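Local coordinates for uncharacterized protein lp_2219 (Lactobacillus plantarum, PDB 3HFQ) that is of unknown function but belongs to the lactonase family of seven-bladed beta-propellers and so may act on a lactone, which remains unproven, at residues D147-N152 against L192-D197; Y200-G205 against I211-Y216; A204-S209 against S257-N262; A243-S248 against H252-S257. The protein carries 1 engineered substitution. One frame throughout, in Å; residues are numbered along the deposited sequence.

Contact 1. Residues D147-N152 against L192-D197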
loop_
_atom_site.group_PDB
_atom_site.type_symbol
_atom_site.label_atom_id
_atom_site.label_comp_id
_atom_site.label_asym_id
_atom_site.label_seq_id
_atom_site.Cartn_x
_atom_site.Cartn_y
_atom_site.Cartn_z
ATOM N N ASP A 147 -1.819 8.984 2.351
ATOM C CA ASP A 147 -0.865 9.401 1.334
ATOM C C ASP A 147 -1.323 10.662 0.605
ATOM O O ASP A 147 -2.493 11.038 0.668
ATOM C CB ASP A 147 -0.612 8.262 0.339
ATOM C CG ASP A 147 0.859 8.130 -0.026
ATOM O OD1 ASP A 147 1.539 9.173 -0.136
ATOM O OD2 ASP A 147 1.338 6.989 -0.208
ATOM N N LEU A 148 -0.388 11.298 -0.095
ATOM C CA LEU A 148 -0.633 12.555 -0.801
ATOM C C LEU A 148 -1.516 12.542 -2.048
ATOM O O LEU A 148 -1.505 11.594 -2.830
ATOM C CB LEU A 148 0.713 13.194 -1.164
ATOM C CG LEU A 148 1.627 13.550 0.011
ATOM C CD1 LEU A 148 3.012 13.901 -0.505
ATOM C CD2 LEU A 148 1.029 14.711 0.798
ATOM N N THR A 149 -2.272 13.622 -2.222
ATOM C CA THR A 149 -3.140 13.789 -3.381
ATOM C C THR A 149 -2.316 14.568 -4.404
ATOM O O THR A 149 -1.241 15.068 -4.083
ATOM C CB THR A 149 -4.402 14.624 -3.046
ATOM O OG1 THR A 149 -4.007 15.935 -2.629
ATOM C CG2 THR A 149 -5.212 13.962 -1.942
ATOM N N PRO A 150 -2.816 14.697 -5.641
ATOM C CA PRO A 150 -2.087 15.430 -6.683
ATOM C C PRO A 150 -1.694 16.852 -6.281
ATOM O O PRO A 150 -0.642 17.343 -6.689
ATOM C CB PRO A 150 -3.061 15.406 -7.862
ATOM C CG PRO A 150 -3.759 14.089 -7.677
ATOM C CD PRO A 150 -4.048 14.100 -6.190
ATOM N N ASP A 151 -2.533 17.507 -5.480
ATOM C CA ASP A 151 -2.255 18.872 -5.044
ATOM C C ASP A 151 -1.682 18.926 -3.629
ATOM O O ASP A 151 -1.767 19.941 -2.939
ATOM C CB ASP A 151 -3.515 19.741 -5.170
ATOM C CG ASP A 151 -4.674 19.226 -4.343
ATOM O OD1 ASP A 151 -4.726 18.010 -4.060
ATOM O OD2 ASP A 151 -5.552 20.043 -3.997
ATOM N N ASN A 152 -1.099 17.806 -3.220
ATOM C CA ASN A 152 -0.442 17.660 -1.930
ATOM C C ASN A 152 -1.256 17.766 -0.647
ATOM O O ASN A 152 -0.745 18.193 0.388
ATOM C CB ASN A 152 0.765 18.594 -1.881
ATOM C CG ASN A 152 1.831 18.193 -2.883
ATOM O OD1 ASN A 152 2.441 17.130 -2.759
ATOM N ND2 ASN A 152 2.044 19.026 -3.892
ATOM N N LEU A 192 -6.004 3.503 -2.266
ATOM C CA LEU A 192 -6.380 4.172 -3.506
ATOM C C LEU A 192 -5.118 4.588 -4.247
ATOM O O LEU A 192 -4.016 4.535 -3.697
ATOM C CB LEU A 192 -7.265 5.401 -3.231
ATOM C CG LEU A 192 -6.758 6.643 -2.488
ATOM C CD1 LEU A 192 -5.762 7.428 -3.343
ATOM C CD2 LEU A 192 -7.955 7.531 -2.168
ATOM N N VAL A 193 -5.282 4.987 -5.503
ATOM C CA VAL A 193 -4.165 5.433 -6.322
ATOM C C VAL A 193 -4.711 6.463 -7.310
ATOM O O VAL A 193 -5.800 6.289 -7.857
ATOM C CB VAL A 193 -3.510 4.245 -7.087
ATOM C CG1 VAL A 193 -4.508 3.618 -8.065
ATOM C CG2 VAL A 193 -2.264 4.721 -7.812
ATOM N N PHE A 194 -3.966 7.547 -7.512
ATOM C CA PHE A 194 -4.382 8.607 -8.424
ATOM C C PHE A 194 -3.830 8.417 -9.829
ATOM O O PHE A 194 -2.772 7.815 -10.019
ATOM C CB PHE A 194 -3.916 9.981 -7.916
ATOM C CG PHE A 194 -4.799 10.578 -6.859
ATOM C CD1 PHE A 194 -4.565 10.333 -5.512
ATOM C CD2 PHE A 194 -5.864 11.398 -7.215
ATOM C CE1 PHE A 194 -5.379 10.903 -4.532
ATOM C CE2 PHE A 194 -6.684 11.972 -6.240
ATOM C CZ PHE A 194 -6.442 11.725 -4.903
ATOM N N SER A 195 -4.554 8.955 -10.804
ATOM C CA SER A 195 -4.148 8.894 -12.201
ATOM C C SER A 195 -3.007 9.889 -12.397
ATOM O O SER A 195 -2.851 10.825 -11.614
ATOM C CB SER A 195 -5.319 9.274 -13.109
ATOM O OG SER A 195 -5.726 10.616 -12.872
ATOM N N PRO A 196 -2.202 9.708 -13.454
ATOM C CA PRO A 196 -1.070 10.593 -13.751
ATOM C C PRO A 196 -1.430 12.079 -13.857
ATOM O O PRO A 196 -0.643 12.935 -13.453
ATOM C CB PRO A 196 -0.530 10.035 -15.068
ATOM C CG PRO A 196 -0.871 8.579 -14.983
ATOM C CD PRO A 196 -2.281 8.615 -14.439
ATOM N N ASP A 197 -2.606 12.391 -14.400
ATOM C CA ASP A 197 -3.006 13.794 -14.527
ATOM C C ASP A 197 -3.699 14.315 -13.272
ATOM O O ASP A 197 -4.122 15.472 -13.221
ATOM C CB ASP A 197 -3.906 14.009 -15.756
ATOM C CG ASP A 197 -5.210 13.233 -15.686
ATOM O OD1 ASP A 197 -5.500 12.606 -14.644
ATOM O OD2 ASP A 197 -5.955 13.258 -16.689
#
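Pro-150 lies over one face of the Phe-194 ring in a proline-aromatic CH-pi contact that joins two successive blades of the beta-propeller at the ends of their first strands, 143-148 and 189-194. Pro-150 CD sits 3.4 Å from the Phe-194 ring centroid and 12° off the ring normal, almost squarely above the centre. The two side chains cross at about a right angle. Pro-150 CG reaches farther across, to 3.4 Å from Phe-194 CD2, and the pyrrolidine therefore covers that flank of the ring as well as its middle. Phe-194 CG lies anti to the carbonyl carbon (chi1 -81°), which sets the ring against Pro-150. Thr-149 runs alongside, pointing the same way as the phenylalanine, with its methyl CG2 3.9 Å from Phe-194 CZ. No hydrogen bond crosses between the segments, and apolar contact does the joining. The ring of Tyr-216 meets Phe-194 edge-to-face from outside the pair.

The proline is presented by a type I beta turn from Thr-149 to Asn-152, closed by Asn-152 N to Thr-149 O at 2.9 Å. Within that turn the hydroxyl OG1 of Thr-149 donates to Asp-151 OD1 at 2.6 Å, meeting the oxygen nearly along its C-O bond.

Contact 2. Residues Y200-G205 against I211-Y216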
loop_
_atom_site.group_PDB
_atom_site.type_symbol
_atom_site.label_atom_id
_atom_site.label_comp_id
_atom_site.label_asym_id
_atom_site.label_seq_id
_atom_site.Cartn_x
_atom_site.Cartn_y
_atom_site.Cartn_z
ATOM N N TYR A 200 -8.334 11.665 -11.611
ATOM C CA TYR A 200 -9.064 10.495 -11.126
ATOM C C TYR A 200 -8.318 9.700 -10.063
ATOM O O TYR A 200 -7.092 9.733 -9.987
ATOM C CB TYR A 200 -9.370 9.555 -12.298
ATOM C CG TYR A 200 -10.181 10.196 -13.398
ATOM C CD1 TYR A 200 -11.574 10.183 -13.360
ATOM C CD2 TYR A 200 -9.555 10.857 -14.454
ATOM C CE1 TYR A 200 -12.329 10.819 -14.345
ATOM C CE2 TYR A 200 -10.302 11.497 -15.446
ATOM C CZ TYR A 200 -11.688 11.475 -15.382
ATOM O OH TYR A 200 -12.430 12.117 -16.347
ATOM N N ALA A 201 -9.081 8.988 -9.242
ATOM C CA ALA A 201 -8.512 8.136 -8.209
ATOM C C ALA A 201 -9.294 6.834 -8.260
ATOM O O ALA A 201 -10.486 6.831 -8.562
ATOM C CB ALA A 201 -8.651 8.783 -6.830
ATOM N N PHE A 202 -8.622 5.729 -7.972
ATOM C CA PHE A 202 -9.260 4.422 -7.987
ATOM C C PHE A 202 -9.123 3.870 -6.582
ATOM O O PHE A 202 -8.017 3.710 -6.067
ATOM C CB PHE A 202 -8.577 3.547 -9.037
ATOM C CG PHE A 202 -8.589 4.169 -10.406
ATOM C CD1 PHE A 202 -9.734 4.114 -11.202
ATOM C CD2 PHE A 202 -7.494 4.896 -10.859
ATOM C CE1 PHE A 202 -9.785 4.781 -12.429
ATOM C CE2 PHE A 202 -7.536 5.566 -12.083
ATOM C CZ PHE A 202 -8.686 5.508 -12.869
ATOM N N LEU A 203 -10.269 3.601 -5.966
ATOM C CA LEU A 203 -10.329 3.138 -4.586
ATOM C C LEU A 203 -10.669 1.662 -4.440
ATOM O O LEU A 203 -11.686 1.191 -4.951
ATOM C CB LEU A 203 -11.370 3.982 -3.844
ATOM C CG LEU A 203 -11.746 3.662 -2.400
ATOM C CD1 LEU A 203 -10.621 4.069 -1.458
ATOM C CD2 LEU A 203 -13.029 4.412 -2.053
ATOM N N ALA A 204 -9.824 0.932 -3.725
ATOM C CA ALA A 204 -10.065 -0.487 -3.525
ATOM C C ALA A 204 -10.949 -0.712 -2.307
ATOM O O ALA A 204 -10.692 -0.171 -1.232
ATOM C CB ALA A 204 -8.744 -1.227 -3.364
ATOM N N GLY A 205 -12.006 -1.496 -2.501
ATOM C CA GLY A 205 -12.914 -1.819 -1.419
ATOM C C GLY A 205 -12.579 -3.227 -0.970
ATOM O O GLY A 205 -12.952 -4.201 -1.619
ATOM N N ILE A 211 -13.958 -1.951 -6.814
ATOM C CA ILE A 211 -13.109 -0.794 -7.043
ATOM C C ILE A 211 -14.041 0.339 -7.438
ATOM O O ILE A 211 -14.911 0.170 -8.290
ATOM C CB ILE A 211 -12.086 -0.990 -8.187
ATOM C CG1 ILE A 211 -11.032 -2.025 -7.786
ATOM C CG2 ILE A 211 -11.391 0.351 -8.486
ATOM C CD1 ILE A 211 -9.982 -2.281 -8.863
ATOM N N ALA A 212 -13.871 1.488 -6.800
ATOM C CA ALA A 212 -14.689 2.644 -7.113
ATOM C C ALA A 212 -13.839 3.638 -7.890
ATOM O O ALA A 212 -12.711 3.938 -7.491
ATOM C CB ALA A 212 -15.199 3.288 -5.827
ATOM N N SER A 213 -14.352 4.121 -9.018
ATOM C CA SER A 213 -13.622 5.124 -9.783
ATOM C C SER A 213 -14.117 6.453 -9.226
ATOM O O SER A 213 -15.322 6.641 -9.055
ATOM C CB SER A 213 -13.943 5.034 -11.281
ATOM O OG SER A 213 -13.299 3.928 -11.886
ATOM N N LEU A 214 -13.194 7.364 -8.935
ATOM C CA LEU A 214 -13.559 8.663 -8.378
ATOM C C LEU A 214 -12.950 9.801 -9.181
ATOM O O LEU A 214 -11.851 9.667 -9.721
ATOM C CB LEU A 214 -13.048 8.790 -6.939
ATOM C CG LEU A 214 -13.263 7.626 -5.968
ATOM C CD1 LEU A 214 -12.460 7.883 -4.702
ATOM C CD2 LEU A 214 -14.750 7.469 -5.657
ATOM N N LYS A 215 -13.673 10.914 -9.259
ATOM C CA LYS A 215 -13.172 12.100 -9.937
ATOM C C LYS A 215 -12.695 13.004 -8.803
ATOM O O LYS A 215 -13.417 13.209 -7.826
ATOM C CB LYS A 215 -14.292 12.802 -10.715
ATOM C CG LYS A 215 -13.860 14.095 -11.404
ATOM C CD LYS A 215 -12.983 13.825 -12.622
ATOM C CE LYS A 215 -12.412 15.115 -13.206
ATOM N NZ LYS A 215 -11.434 15.753 -12.277
ATOM N N TYR A 216 -11.481 13.531 -8.916
ATOM C CA TYR A 216 -10.941 14.412 -7.884
ATOM C C TYR A 216 -10.811 15.830 -8.429
ATOM O O TYR A 216 -10.360 16.028 -9.553
ATOM C CB TYR A 216 -9.564 13.915 -7.431
ATOM C CG TYR A 216 -8.924 14.763 -6.351
ATOM C CD1 TYR A 216 -9.436 14.779 -5.054
ATOM C CD2 TYR A 216 -7.800 15.542 -6.626
ATOM C CE1 TYR A 216 -8.842 15.547 -4.054
ATOM C CE2 TYR A 216 -7.198 16.317 -5.636
ATOM C CZ TYR A 216 -7.724 16.312 -4.350
ATOM O OH TYR A 216 -7.122 17.061 -3.363
#
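Tyr-200 and Lys-215 form a non-hydrogen-bonded pair at one end of an antiparallel beta hairpin, the lysine's aliphatic chain bending against the phenol ring. Lys-215 CD comes within 3.5 Å of Tyr-200 CE1, an approach that is neither face-on nor edge-on. The bend at chi2 (73°) turns the chain there, while NZ continues to Gln-199 OE1. An alanine replacing Tyr-200 would probably leave the methylenes of Lys-215 without their flat neighbour and open a gap beside CD.

On the same face, the hydroxyl of Ser-213 sits at the edge of the Phe-202 ring, OG 3.6 Å from CD1, and is itself bonded to Gly-273 O. Phe-202 CB also meets Ile-211 CG2.

The other face alternates small and large: the small methyls of Ala-201 and Ala-212 pair with the bulkier Leu-214 and Leu-203. Leu-214 CD1 projects diagonally to Leu-203 CB at 4.1 Å. Four backbone bonds fix this register, the straightest being Leu-203 N to Ala-212 O at 2.9 Å and 178°.

These are the two middle strands of their propeller blade, flanked by strands 189-194 and 222-230; Phe-202, Ile-211 and Ser-213 pack on Leu-275 of strand 275-282 in the next blade.

Contact 3. Residues A204-S209 against S257-N262. With PO4 (phosphate ion), chain C.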
loop_
_atom_site.group_PDB
_atom_site.type_symbol
_atom_site.label_atom_id
_atom_site.label_comp_id
_atom_site.label_asym_id
_atom_site.label_seq_id
_atom_site.Cartn_x
_atom_site.Cartn_y
_atom_site.Cartn_z
ATOM N N ALA A 204 -9.824 0.932 -3.725
ATOM C CA ALA A 204 -10.065 -0.487 -3.525
ATOM C C ALA A 204 -10.949 -0.712 -2.307
ATOM O O ALA A 204 -10.692 -0.171 -1.232
ATOM C CB ALA A 204 -8.744 -1.227 -3.364
ATOM N N GLY A 205 -12.006 -1.496 -2.501
ATOM C CA GLY A 205 -12.914 -1.819 -1.419
ATOM C C GLY A 205 -12.579 -3.227 -0.970
ATOM O O GLY A 205 -12.952 -4.201 -1.619
ATOM N N GLU A 206 -11.863 -3.333 0.142
ATOM C CA GLU A 206 -11.454 -4.630 0.658
ATOM C C GLU A 206 -12.596 -5.593 0.948
ATOM O O GLU A 206 -12.642 -6.696 0.403
ATOM C CB GLU A 206 -10.637 -4.463 1.944
ATOM C CG GLU A 206 -10.247 -5.798 2.575
ATOM C CD GLU A 206 -9.569 -5.649 3.922
ATOM O OE1 GLU A 206 -8.589 -4.884 4.015
ATOM O OE2 GLU A 206 -10.013 -6.310 4.888
ATOM N N LEU A 207 -13.516 -5.163 1.804
ATOM C CA LEU A 207 -14.632 -5.998 2.236
ATOM C C LEU A 207 -15.669 -6.380 1.183
ATOM O O LEU A 207 -16.299 -7.435 1.288
ATOM C CB LEU A 207 -15.321 -5.329 3.429
ATOM C CG LEU A 207 -14.375 -4.891 4.556
ATOM C CD1 LEU A 207 -15.162 -4.167 5.640
ATOM C CD2 LEU A 207 -13.648 -6.103 5.139
ATOM N N SER A 208 -15.844 -5.540 0.170
ATOM C CA SER A 208 -16.826 -5.813 -0.874
ATOM C C SER A 208 -16.198 -6.306 -2.176
ATOM O O SER A 208 -16.908 -6.590 -3.143
ATOM C CB SER A 208 -17.637 -4.550 -1.155
ATOM O OG SER A 208 -16.780 -3.494 -1.563
ATOM N N SER A 209 -14.874 -6.414 -2.199
ATOM C CA SER A 209 -14.167 -6.856 -3.400
ATOM C C SER A 209 -14.609 -6.031 -4.605
ATOM O O SER A 209 -15.048 -6.574 -5.619
ATOM C CB SER A 209 -14.430 -8.341 -3.664
ATOM O OG SER A 209 -13.838 -9.141 -2.654
ATOM N N SER A 257 -4.974 -6.703 -6.038
ATOM C CA SER A 257 -4.757 -8.061 -5.556
ATOM C C SER A 257 -5.949 -8.540 -4.732
ATOM O O SER A 257 -6.585 -7.760 -4.017
ATOM C CB SER A 257 -3.465 -8.145 -4.729
ATOM O OG SER A 257 -3.523 -7.320 -3.579
ATOM N N ASN A 258 -6.246 -9.831 -4.847
ATOM C CA ASN A 258 -7.363 -10.445 -4.142
ATOM C C ASN A 258 -6.889 -11.527 -3.175
ATOM O O ASN A 258 -6.245 -12.492 -3.588
ATOM C CB ASN A 258 -8.336 -11.076 -5.149
ATOM C CG ASN A 258 -9.039 -10.045 -6.014
ATOM O OD1 ASN A 258 -8.849 -9.998 -7.232
ATOM N ND2 ASN A 258 -9.855 -9.214 -5.390
ATOM N N ARG A 259 -7.207 -11.362 -1.894
ATOM C CA ARG A 259 -6.840 -12.346 -0.877
ATOM C C ARG A 259 -8.019 -13.290 -0.681
ATOM O O ARG A 259 -9.056 -12.906 -0.138
ATOM C CB ARG A 259 -6.514 -11.656 0.442
ATOM C CG ARG A 259 -5.239 -10.844 0.416
ATOM C CD ARG A 259 -5.123 -10.017 1.681
ATOM N NE ARG A 259 -6.130 -8.957 1.715
ATOM C CZ ARG A 259 -6.219 -8.041 2.673
ATOM N NH1 ARG A 259 -5.361 -8.059 3.685
ATOM N NH2 ARG A 259 -7.150 -7.094 2.609
ATOM N N GLY A 260 -7.845 -14.529 -1.120
ATOM C CA GLY A 260 -8.905 -15.519 -1.032
ATOM C C GLY A 260 -9.000 -16.138 -2.413
ATOM O O GLY A 260 -8.721 -17.321 -2.592
ATOM N N TYR A 261 -9.389 -15.333 -3.398
ATOM C CA TYR A 261 -9.468 -15.818 -4.771
ATOM C C TYR A 261 -8.018 -15.911 -5.249
ATOM O O TYR A 261 -7.705 -16.575 -6.239
ATOM C CB TYR A 261 -10.264 -14.840 -5.645
ATOM C CG TYR A 261 -10.625 -15.396 -7.005
ATOM C CD1 TYR A 261 -11.360 -16.576 -7.122
ATOM C CD2 TYR A 261 -10.224 -14.753 -8.174
ATOM C CE1 TYR A 261 -11.681 -17.103 -8.371
ATOM C CE2 TYR A 261 -10.539 -15.270 -9.425
ATOM C CZ TYR A 261 -11.269 -16.444 -9.515
ATOM O OH TYR A 261 -11.581 -16.958 -10.750
ATOM N N ASN A 262 -7.144 -15.226 -4.517
ATOM C CA ASN A 262 -5.707 -15.204 -4.773
ATOM C C ASN A 262 -5.269 -14.923 -6.206
ATOM O O ASN A 262 -4.623 -15.754 -6.853
ATOM C CB ASN A 262 -5.075 -16.517 -4.287
ATOM C CG ASN A 262 -5.288 -16.749 -2.803
ATOM O OD1 ASN A 262 -5.358 -15.800 -2.018
ATOM N ND2 ASN A 262 -5.377 -18.015 -2.406
HETATM P P PO4 C . -6.352 -5.677 6.387
HETATM O O1 PO4 C . -6.643 -7.142 6.885
HETATM O O2 PO4 C . -5.834 -5.716 4.901
HETATM O O3 PO4 C . -7.673 -4.817 6.466
HETATM O O4 PO4 C . -5.246 -5.019 7.301
#
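Glu-206 OE1 is held by two arginines, in a salt bridge to Arg-259 NH2 at 3.0 Å across the contact and in a second one to Arg-190 NE. Arg-259 in turn grips oxygen O2 of a phosphate ion with both terminal nitrogens, NH1 at 2.7 Å and NH2 at 3.0 Å from it. The N-H...O angles, 149° and 133°, show a forked pair of bonds to one oxygen, the NH1 bond being the shorter and straighter. Both the phosphate and Glu-206 OE1 come in at the guanidinium edge, near its plane, and NH2 is thereby shared between two acceptors.

The carboxylate and guanidinium planes stand 87° apart, so the pair is not a parallel two-pronged bridge: one carboxylate oxygen does the close work. Glu-206 reaches the guanidinium with an extended chain, CG anti to the backbone N, whereas Arg-259 bends at chi3. Glu-206 OE1 also lies 2.6 Å from phosphate O3.

The ion is also hydrogen-bonded to His-144 NE2 and Arg-190 NE. It probably came from the crystallisation liquor, but may mark an anion-binding pocket.

Glu-206 follows strand 200-205 and Arg-259 ends strand 253-259, the second strands of adjacent propeller blades; Arg-259 packs on Ala-243 of strand 241-247.

Contact 4. Residues A243-S248 against H252-S257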
loop_
_atom_site.group_PDB
_atom_site.type_symbol
_atom_site.label_atom_id
_atom_site.label_comp_id
_atom_site.label_asym_id
_atom_site.label_seq_id
_atom_site.Cartn_x
_atom_site.Cartn_y
_atom_site.Cartn_z
ATOM N N ALA A 243 -6.835 -6.029 -1.686
ATOM C CA ALA A 243 -5.775 -5.423 -0.884
ATOM C C ALA A 243 -5.053 -4.241 -1.519
ATOM O O ALA A 243 -5.419 -3.085 -1.295
ATOM C CB ALA A 243 -4.758 -6.499 -0.481
ATOM N N ALA A 244 -4.013 -4.533 -2.295
ATOM C CA ALA A 244 -3.222 -3.493 -2.941
ATOM C C ALA A 244 -3.790 -3.087 -4.289
ATOM O O ALA A 244 -4.454 -3.878 -4.957
ATOM C CB ALA A 244 -1.785 -3.965 -3.108
ATOM N N ILE A 245 -3.524 -1.848 -4.686
ATOM C CA ILE A 245 -4.001 -1.340 -5.966
ATOM C C ILE A 245 -2.904 -0.473 -6.587
ATOM O O ILE A 245 -2.333 0.394 -5.924
ATOM C CB ILE A 245 -5.327 -0.545 -5.783
ATOM C CG1 ILE A 245 -5.878 -0.113 -7.145
ATOM C CG2 ILE A 245 -5.112 0.648 -4.870
ATOM C CD1 ILE A 245 -7.333 0.342 -7.085
ATOM N N ARG A 246 -2.595 -0.733 -7.854
ATOM C CA ARG A 246 -1.538 -0.003 -8.558
ATOM C C ARG A 246 -1.982 0.453 -9.943
ATOM O O ARG A 246 -2.854 -0.155 -10.554
ATOM C CB ARG A 246 -0.310 -0.897 -8.724
ATOM C CG ARG A 246 0.182 -1.544 -7.444
ATOM C CD ARG A 246 0.883 -0.543 -6.542
ATOM N NE ARG A 246 1.512 -1.223 -5.415
ATOM C CZ ARG A 246 2.172 -0.609 -4.440
ATOM N NH1 ARG A 246 2.291 0.715 -4.448
ATOM N NH2 ARG A 246 2.717 -1.322 -3.462
ATOM N N LEU A 247 -1.359 1.512 -10.444
ATOM C CA LEU A 247 -1.695 2.034 -11.762
ATOM C C LEU A 247 -0.406 2.215 -12.556
ATOM O O LEU A 247 0.587 2.712 -12.026
ATOM C CB LEU A 247 -2.409 3.380 -11.620
ATOM C CG LEU A 247 -2.962 4.048 -12.881
ATOM C CD1 LEU A 247 -4.149 3.251 -13.414
ATOM C CD2 LEU A 247 -3.396 5.471 -12.544
ATOM N N SER A 248 -0.415 1.807 -13.820
ATOM C CA SER A 248 0.777 1.953 -14.651
ATOM C C SER A 248 1.108 3.435 -14.809
ATOM O O SER A 248 0.236 4.289 -14.665
ATOM C CB SER A 248 0.557 1.306 -16.024
ATOM O OG SER A 248 -0.572 1.853 -16.676
ATOM N N HIS A 252 -2.860 3.746 -18.104
ATOM C CA HIS A 252 -3.734 2.901 -18.914
ATOM C C HIS A 252 -4.208 1.605 -18.271
ATOM O O HIS A 252 -5.239 1.053 -18.668
ATOM C CB HIS A 252 -3.037 2.560 -20.232
ATOM C CG HIS A 252 -2.801 3.750 -21.110
ATOM N ND1 HIS A 252 -1.651 3.898 -21.865
ATOM C CD2 HIS A 252 -3.564 4.830 -21.375
ATOM C CE1 HIS A 252 -1.726 5.021 -22.552
ATOM N NE2 HIS A 252 -2.879 5.609 -22.274
ATOM N N PHE A 253 -3.466 1.107 -17.289
ATOM C CA PHE A 253 -3.843 -0.146 -16.654
ATOM C C PHE A 253 -3.848 -0.113 -15.134
ATOM O O PHE A 253 -2.912 0.385 -14.506
ATOM C CB PHE A 253 -2.923 -1.255 -17.164
ATOM C CG PHE A 253 -3.045 -1.493 -18.642
ATOM C CD1 PHE A 253 -4.132 -2.189 -19.157
ATOM C CD2 PHE A 253 -2.107 -0.966 -19.524
ATOM C CE1 PHE A 253 -4.286 -2.356 -20.533
ATOM C CE2 PHE A 253 -2.252 -1.126 -20.904
ATOM C CZ PHE A 253 -3.343 -1.821 -21.407
ATOM N N LEU A 254 -4.920 -0.651 -14.555
ATOM C CA LEU A 254 -5.095 -0.705 -13.107
ATOM C C LEU A 254 -4.973 -2.153 -12.639
ATOM O O LEU A 254 -5.479 -3.072 -13.287
ATOM C CB LEU A 254 -6.472 -0.156 -12.724
ATOM C CG LEU A 254 -6.791 0.039 -11.236
ATOM C CD1 LEU A 254 -5.981 1.215 -10.684
ATOM C CD2 LEU A 254 -8.275 0.319 -11.069
ATOM N N TYR A 255 -4.301 -2.355 -11.510
ATOM C CA TYR A 255 -4.117 -3.693 -10.965
ATOM C C TYR A 255 -4.561 -3.750 -9.505
ATOM O O TYR A 255 -4.376 -2.789 -8.761
ATOM C CB TYR A 255 -2.638 -4.108 -11.070
ATOM C CG TYR A 255 -2.074 -4.058 -12.480
ATOM C CD1 TYR A 255 -1.774 -2.839 -13.092
ATOM C CD2 TYR A 255 -1.892 -5.227 -13.219
ATOM C CE1 TYR A 255 -1.319 -2.788 -14.411
ATOM C CE2 TYR A 255 -1.436 -5.187 -14.537
ATOM C CZ TYR A 255 -1.155 -3.964 -15.129
ATOM O OH TYR A 255 -0.755 -3.910 -16.450
ATOM N N VAL A 256 -5.161 -4.867 -9.102
ATOM C CA VAL A 256 -5.584 -5.035 -7.714
ATOM C C VAL A 256 -5.367 -6.487 -7.292
ATOM O O VAL A 256 -5.521 -7.401 -8.102
ATOM C CB VAL A 256 -7.078 -4.644 -7.519
ATOM C CG1 VAL A 256 -7.985 -5.586 -8.292
ATOM C CG2 VAL A 256 -7.432 -4.655 -6.039
ATOM N N SER A 257 -4.974 -6.703 -6.038
ATOM C CA SER A 257 -4.757 -8.061 -5.556
ATOM C C SER A 257 -5.949 -8.540 -4.732
ATOM O O SER A 257 -6.585 -7.760 -4.017
ATOM C CB SER A 257 -3.465 -8.145 -4.729
ATOM O OG SER A 257 -3.523 -7.320 -3.579
#
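Ser-248 and Phe-253 are joined by two hydrogen bonds: Ser-248 N gives to Phe-253 O at 3.0 Å, and Phe-253 N returns to the side-chain oxygen Ser-248 OG at 3.1 Å. The serine hydroxyl stands between its own backbone N and carbonyl carbon (chi1 57°), within reach of the facing amide, and is also bonded to Asp-250. An alanine at Ser-248 would probably leave Phe-253 N without this acceptor and Asp-250 without its hydroxyl partner. Ser-257 mirrors the scheme at the far end, where its OG accepts from Ala-244 N at 3.1 Å and is bonded to Pro-288 O.

Backbone bonds fill the middle. Arg-246 and Tyr-255 form the hydrogen-bonded pair, with Tyr-255 N to Arg-246 O at 2.8 Å and the return bond at 2.9 Å. The strands run 167° apart in direction, forming the antiparallel hairpin of the first two strands of a propeller blade.

Apolar contacts gather on the face bearing Ile-245, Leu-247 and Leu-254. Leu-254 CD1 lies between its neighbours, 3.8 Å from Ile-245 CG1 and 3.9 Å from Leu-247 CD1, and Val-193 of the preceding blade packs against all three residues. On the opposite face the Tyr-255 ring turns its edge to Arg-246 O, CD1 being 3.8 Å from that oxygen.

How the contacts relate
From the N terminus, contact 1 comes first, closing a loop of 39 residues between the starting strands of two successive blades. Contact 2 follows in series as a short hairpin in the second of these blades; Tyr-216 OH reaches back to Asp-151 OD1, 2.7 Å away. Contact 3 starts from the same strand, 200-205, sharing Ala-204 and Gly-205, and spans 47 residues to the next blade. Contact 4, that blade's first hairpin, is nested inside this loop and shares Ser-257 with it. Side chains join contact 4 to the others: Ile-211 CD1 of contact 2 lies 3.8 Å from Leu-254 CD2, and Ser-195 CA of contact 1 lies 3.5 Å from Leu-247 CD2. The four contacts thus tie three consecutive blades.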